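Esterase (PDB 4WY5) probably hydrolyses carboxylic esters, as a fungal carboxylesterase with the alpha/beta hydrolase fold. Local coordinates at residues Ala130-Arg142 against Leu166-Leu179. Residues are numbered along the deposited sequence; the frame is centred on the assembly and turned at random.
Sequences AIEEIYAAILWVR and LSAAVSIYAKEKGL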
loop_
_atom_site.group_PDB
_atom_site.type_symbol
_atom_site.label_atom_id
_atom_site.label_comp_id
_atom_site.label_asym_id
_atom_site.label_seq_id
_atom_site.Cartn_x
_atom_site.Cartn_y
_atom_site.Cartn_z
ATOM N N ALA A 130 -7.235 20.671 21.203
ATOM C CA ALA A 130 -6.124 20.315 20.307
ATOM C C ALA A 130 -6.420 20.628 18.843
ATOM O O ALA A 130 -5.537 21.102 18.131
ATOM C CB ALA A 130 -5.755 18.845 20.464
ATOM N N ILE A 131 -7.646 20.380 18.391
ATOM C CA ILE A 131 -8.014 20.706 17.006
ATOM C C ILE A 131 -7.800 22.196 16.744
ATOM O O ILE A 131 -7.273 22.597 15.697
ATOM C CB ILE A 131 -9.482 20.356 16.702
ATOM C CG1 ILE A 131 -9.712 18.843 16.758
ATOM C CG2 ILE A 131 -9.895 20.871 15.335
ATOM C CD1 ILE A 131 -11.177 18.439 16.555
ATOM N N GLU A 132 -8.167 23.007 17.734
ATOM C CA GLU A 132 -8.032 24.454 17.637
ATOM C C GLU A 132 -6.567 24.896 17.687
ATOM O O GLU A 132 -6.191 25.871 17.033
ATOM C CB GLU A 132 -8.846 25.131 18.748
ATOM C CG GLU A 132 -10.368 25.105 18.502
ATOM C CD GLU A 132 -11.198 25.636 19.682
ATOM O OE1 GLU A 132 -10.608 26.067 20.707
ATOM O OE2 GLU A 132 -12.449 25.635 19.570
ATOM N N GLU A 133 -5.742 24.182 18.449
ATOM C CA GLU A 133 -4.315 24.473 18.467
ATOM C C GLU A 133 -3.684 24.144 17.113
ATOM O O GLU A 133 -2.836 24.888 16.598
ATOM C CB GLU A 133 -3.611 23.693 19.590
ATOM C CG GLU A 133 -3.843 24.278 20.983
ATOM C CD GLU A 133 -3.459 23.342 22.119
ATOM O OE1 GLU A 133 -3.345 22.120 21.882
ATOM O OE2 GLU A 133 -3.315 23.826 23.269
ATOM N N ILE A 134 -4.122 23.047 16.511
ATOM C CA ILE A 134 -3.465 22.597 15.300
ATOM C C ILE A 134 -3.859 23.521 14.146
ATOM O O ILE A 134 -3.027 23.843 13.269
ATOM C CB ILE A 134 -3.793 21.121 15.012
ATOM C CG1 ILE A 134 -3.234 20.261 16.157
ATOM C CG2 ILE A 134 -3.221 20.694 13.674
ATOM C CD1 ILE A 134 -3.702 18.849 16.164
ATOM N N TYR A 135 -5.096 24.014 14.185
ATOM C CA TYR A 135 -5.516 25.014 13.206
ATOM C C TYR A 135 -4.676 26.292 13.367
ATOM O O TYR A 135 -4.212 26.873 12.377
ATOM C CB TYR A 135 -7.019 25.322 13.342
ATOM C CG TYR A 135 -7.495 26.475 12.463
ATOM C CD1 TYR A 135 -7.630 26.323 11.082
ATOM C CD2 TYR A 135 -7.799 27.723 13.021
ATOM C CE1 TYR A 135 -8.063 27.381 10.282
ATOM C CE2 TYR A 135 -8.235 28.782 12.232
ATOM C CZ TYR A 135 -8.361 28.605 10.869
ATOM O OH TYR A 135 -8.792 29.651 10.091
ATOM N N ALA A 136 -4.442 26.698 14.613
ATOM C CA ALA A 136 -3.653 27.896 14.878
ATOM C C ALA A 136 -2.191 27.732 14.472
ATOM O O ALA A 136 -1.559 28.685 14.019
ATOM C CB ALA A 136 -3.747 28.274 16.346
ATOM N N ALA A 137 -1.652 26.522 14.596
ATOM C CA ALA A 137 -0.273 26.309 14.175
ATOM C C ALA A 137 -0.148 26.377 12.659
ATOM O O ALA A 137 0.821 26.925 12.129
ATOM C CB ALA A 137 0.244 24.974 14.695
ATOM N N ILE A 138 -1.147 25.853 11.962
ATOM C CA ILE A 138 -1.155 25.930 10.500
ATOM C C ILE A 138 -1.149 27.394 10.031
ATOM O O ILE A 138 -0.439 27.743 9.085
ATOM C CB ILE A 138 -2.374 25.186 9.898
ATOM C CG1 ILE A 138 -2.209 23.671 10.078
ATOM C CG2 ILE A 138 -2.536 25.522 8.422
ATOM C CD1 ILE A 138 -3.391 22.815 9.566
ATOM N N LEU A 139 -1.920 28.243 10.715
ATOM C CA LEU A 139 -1.954 29.670 10.396
ATOM C C LEU A 139 -0.602 30.320 10.605
ATOM O O LEU A 139 -0.208 31.198 9.847
ATOM C CB LEU A 139 -3.010 30.403 11.230
ATOM C CG LEU A 139 -4.443 30.199 10.715
ATOM C CD1 LEU A 139 -5.500 30.835 11.622
ATOM C CD2 LEU A 139 -4.579 30.703 9.274
ATOM N N TRP A 140 0.114 29.873 11.626
ATOM C CA TRP A 140 1.406 30.448 11.942
ATOM C C TRP A 140 2.465 30.107 10.898
ATOM O O TRP A 140 3.267 30.957 10.498
ATOM C CB TRP A 140 1.857 29.971 13.314
ATOM C CG TRP A 140 3.149 30.564 13.720
ATOM C CD1 TRP A 140 3.334 31.745 14.371
ATOM C CD2 TRP A 140 4.459 30.020 13.483
ATOM N NE1 TRP A 140 4.677 31.970 14.559
ATOM C CE2 TRP A 140 5.390 30.927 14.024
ATOM C CE3 TRP A 140 4.930 28.850 12.882
ATOM C CZ2 TRP A 140 6.774 30.702 13.980
ATOM C CZ3 TRP A 140 6.311 28.631 12.833
ATOM C CH2 TRP A 140 7.211 29.553 13.380
ATOM N N VAL A 141 2.452 28.857 10.448
ATOM C CA VAL A 141 3.381 28.392 9.432
ATOM C C VAL A 141 3.216 29.151 8.119
ATOM O O VAL A 141 4.198 29.465 7.452
ATOM C CB VAL A 141 3.193 26.883 9.172
ATOM C CG1 VAL A 141 3.776 26.491 7.829
ATOM C CG2 VAL A 141 3.825 26.078 10.296
ATOM N N ARG A 142 1.974 29.463 7.763
ATOM C CA ARG A 142 1.701 30.268 6.569
ATOM C C ARG A 142 2.204 31.707 6.709
ATOM O O ARG A 142 2.608 32.322 5.726
ATOM C CB ARG A 142 0.196 30.293 6.268
ATOM C CG ARG A 142 -0.335 29.035 5.625
ATOM C CD ARG A 142 -1.842 29.080 5.395
ATOM N NE ARG A 142 -2.125 28.592 4.049
ATOM C CZ ARG A 142 -2.668 29.319 3.080
ATOM N NH1 ARG A 142 -3.056 30.562 3.317
ATOM N NH2 ARG A 142 -2.863 28.777 1.885
ATOM N N LEU A 166 -7.002 13.470 14.544
ATOM C CA LEU A 166 -6.815 14.925 14.488
ATOM C C LEU A 166 -6.525 15.454 13.067
ATOM O O LEU A 166 -7.020 16.525 12.692
ATOM C CB LEU A 166 -5.691 15.354 15.426
ATOM C CG LEU A 166 -6.019 15.268 16.923
ATOM C CD1 LEU A 166 -4.746 15.443 17.773
ATOM C CD2 LEU A 166 -7.132 16.259 17.351
ATOM N N SER A 167 -5.728 14.728 12.279
ATOM C CA SER A 167 -5.492 15.139 10.890
ATOM C C SER A 167 -6.807 15.257 10.124
ATOM O O SER A 167 -7.028 16.213 9.370
ATOM C CB SER A 167 -4.581 14.154 10.160
ATOM O OG SER A 167 -3.298 14.097 10.749
ATOM N N ALA A 168 -7.686 14.285 10.326
ATOM C CA ALA A 168 -8.946 14.259 9.598
ATOM C C ALA A 168 -9.922 15.365 10.045
ATOM O O ALA A 168 -10.575 16.000 9.206
ATOM C CB ALA A 168 -9.588 12.891 9.735
ATOM N N ALA A 169 -10.040 15.584 11.353
ATOM C CA ALA A 169 -10.927 16.639 11.873
ATOM C C ALA A 169 -10.451 18.078 11.557
ATOM O O ALA A 169 -11.259 18.947 11.191
ATOM C CB ALA A 169 -11.117 16.473 13.376
ATOM N N VAL A 170 -9.155 18.344 11.683
ATOM C CA VAL A 170 -8.688 19.698 11.387
ATOM C C VAL A 170 -8.797 19.964 9.884
ATOM O O VAL A 170 -8.804 21.123 9.470
ATOM C CB VAL A 170 -7.219 19.974 11.874
ATOM C CG1 VAL A 170 -6.193 19.431 10.899
ATOM C CG2 VAL A 170 -6.980 21.482 12.086
ATOM N N SER A 171 -8.891 18.918 9.060
ATOM C CA SER A 171 -9.142 19.172 7.638
ATOM C C SER A 171 -10.573 19.694 7.425
ATOM O O SER A 171 -10.816 20.551 6.564
ATOM C CB SER A 171 -8.909 17.915 6.781
ATOM O OG SER A 171 -7.573 17.446 6.861
ATOM N N ILE A 172 -11.510 19.211 8.231
ATOM C CA ILE A 172 -12.901 19.655 8.121
ATOM C C ILE A 172 -13.062 21.034 8.762
ATOM O O ILE A 172 -13.678 21.939 8.179
ATOM C CB ILE A 172 -13.874 18.657 8.788
ATOM C CG1 ILE A 172 -13.813 17.292 8.078
ATOM C CG2 ILE A 172 -15.312 19.216 8.799
ATOM C CD1 ILE A 172 -14.638 16.185 8.763
ATOM N N TYR A 173 -12.484 21.189 9.953
ATOM C CA TYR A 173 -12.489 22.467 10.673
ATOM C C TYR A 173 -11.949 23.624 9.819
ATOM O O TYR A 173 -12.586 24.676 9.729
ATOM C CB TYR A 173 -11.666 22.325 11.955
ATOM C CG TYR A 173 -11.658 23.515 12.875
ATOM C CD1 TYR A 173 -10.685 24.494 12.758
ATOM C CD2 TYR A 173 -12.608 23.652 13.883
ATOM C CE1 TYR A 173 -10.657 25.584 13.611
ATOM C CE2 TYR A 173 -12.589 24.744 14.739
ATOM C CZ TYR A 173 -11.605 25.702 14.595
ATOM O OH TYR A 173 -11.564 26.786 15.432
ATOM N N ALA A 174 -10.811 23.413 9.154
ATOM C CA ALA A 174 -10.185 24.472 8.355
ATOM C C ALA A 174 -11.090 24.895 7.198
ATOM O O ALA A 174 -11.118 26.068 6.807
ATOM C CB ALA A 174 -8.827 24.021 7.828
ATOM N N LYS A 175 -11.802 23.927 6.634
ATOM C CA LYS A 175 -12.746 24.202 5.557
ATOM C C LYS A 175 -13.933 25.055 6.023
ATOM O O LYS A 175 -14.413 25.917 5.281
ATOM C CB LYS A 175 -13.256 22.892 4.945
ATOM C CG LYS A 175 -14.205 23.089 3.770
ATOM C CD LYS A 175 -14.826 21.767 3.346
ATOM C CE LYS A 175 -15.931 21.358 4.305
ATOM N NZ LYS A 175 -16.815 20.298 3.743
ATOM N N GLU A 176 -14.400 24.804 7.244
ATOM C CA GLU A 176 -15.561 25.513 7.797
ATOM C C GLU A 176 -15.206 26.957 8.187
ATOM O O GLU A 176 -16.094 27.792 8.398
ATOM C CB GLU A 176 -16.130 24.760 9.018
ATOM C CG GLU A 176 -16.653 23.362 8.699
ATOM C CD GLU A 176 -17.340 22.677 9.871
ATOM O OE1 GLU A 176 -17.041 23.009 11.042
ATOM O OE2 GLU A 176 -18.167 21.774 9.618
ATOM N N LYS A 177 -13.904 27.232 8.260
ATOM C CA LYS A 177 -13.365 28.558 8.594
ATOM C C LYS A 177 -13.022 29.395 7.363
ATOM O O LYS A 177 -12.585 30.538 7.489
ATOM C CB LYS A 177 -12.103 28.418 9.457
ATOM C CG LYS A 177 -12.369 28.036 10.902
ATOM C CD LYS A 177 -12.680 29.275 11.730
ATOM C CE LYS A 177 -12.812 28.939 13.205
ATOM N NZ LYS A 177 -13.065 30.156 14.035
ATOM N N GLY A 178 -13.202 28.826 6.178
ATOM C CA GLY A 178 -12.878 29.529 4.953
ATOM C C GLY A 178 -11.450 29.329 4.472
ATOM O O GLY A 178 -10.957 30.094 3.647
ATOM N N LEU A 179 -10.783 28.297 4.977
ATOM C CA LEU A 179 -9.411 27.999 4.576
ATOM C C LEU A 179 -9.337 26.680 3.809
ATOM O O LEU A 179 -8.542 25.813 4.163
ATOM C CB LEU A 179 -8.503 27.915 5.803
ATOM C CG LEU A 179 -7.252 28.785 5.899
ATOM C CD1 LEU A 179 -6.133 28.002 6.560
ATOM C CD2 LEU A 179 -6.829 29.287 4.535
#
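Tyr173 drives the edge of its ring into a face of Tyr135, a T-shaped pair with centroids 5.2 Å apart and planes at 71°; the leading atom, Tyr173 CE1, comes to 3.5 Å from Tyr135 CG. In both tyrosines CG stands anti to the backbone N (chi1 173° in Tyr135), which carries each ring across to the other helix. Farther out on Tyr135, the hydroxyl OH lies 3.6 Å from Lys177 CB, while Leu139 CG of its own helix sits over one ring face, toward the rim.

One turn earlier, Ile131 is a knob in the hole formed by Leu166, Ala169, Val170 and Tyr173. Ile131 CD1 meets Ala169 CB at 3.7 Å, CG1 reaches Leu166 CD2, and CG2 lies against the base of the Tyr173 ring. Val170 CG2 packs against the helix backbone, 3.8 Å from both Ile131 O and Tyr135 N, and the Ile134 side chain crosses that of Leu166 at about a right angle, CD1 against CD1. At the far end, Leu179 follows the Schellman turn at Gly178; its CD2 lies over one face of the Arg142 guanidinium, toward the rim, with CD1 against Leu139 CD2.

The axes of segments 130-142 and 166-176 cross at -66°, 9.6 Å apart at their closest. Helix 162-176 follows the probable nucleophile elbow, whose residues Leu166 touches, and the side chains of Ser167 and Ser171 touch strand 185-189. With no hydrogen bond between the segments, the direct contact between these two helices of the alpha/beta hydrolase fold rests on apolar and aromatic packing.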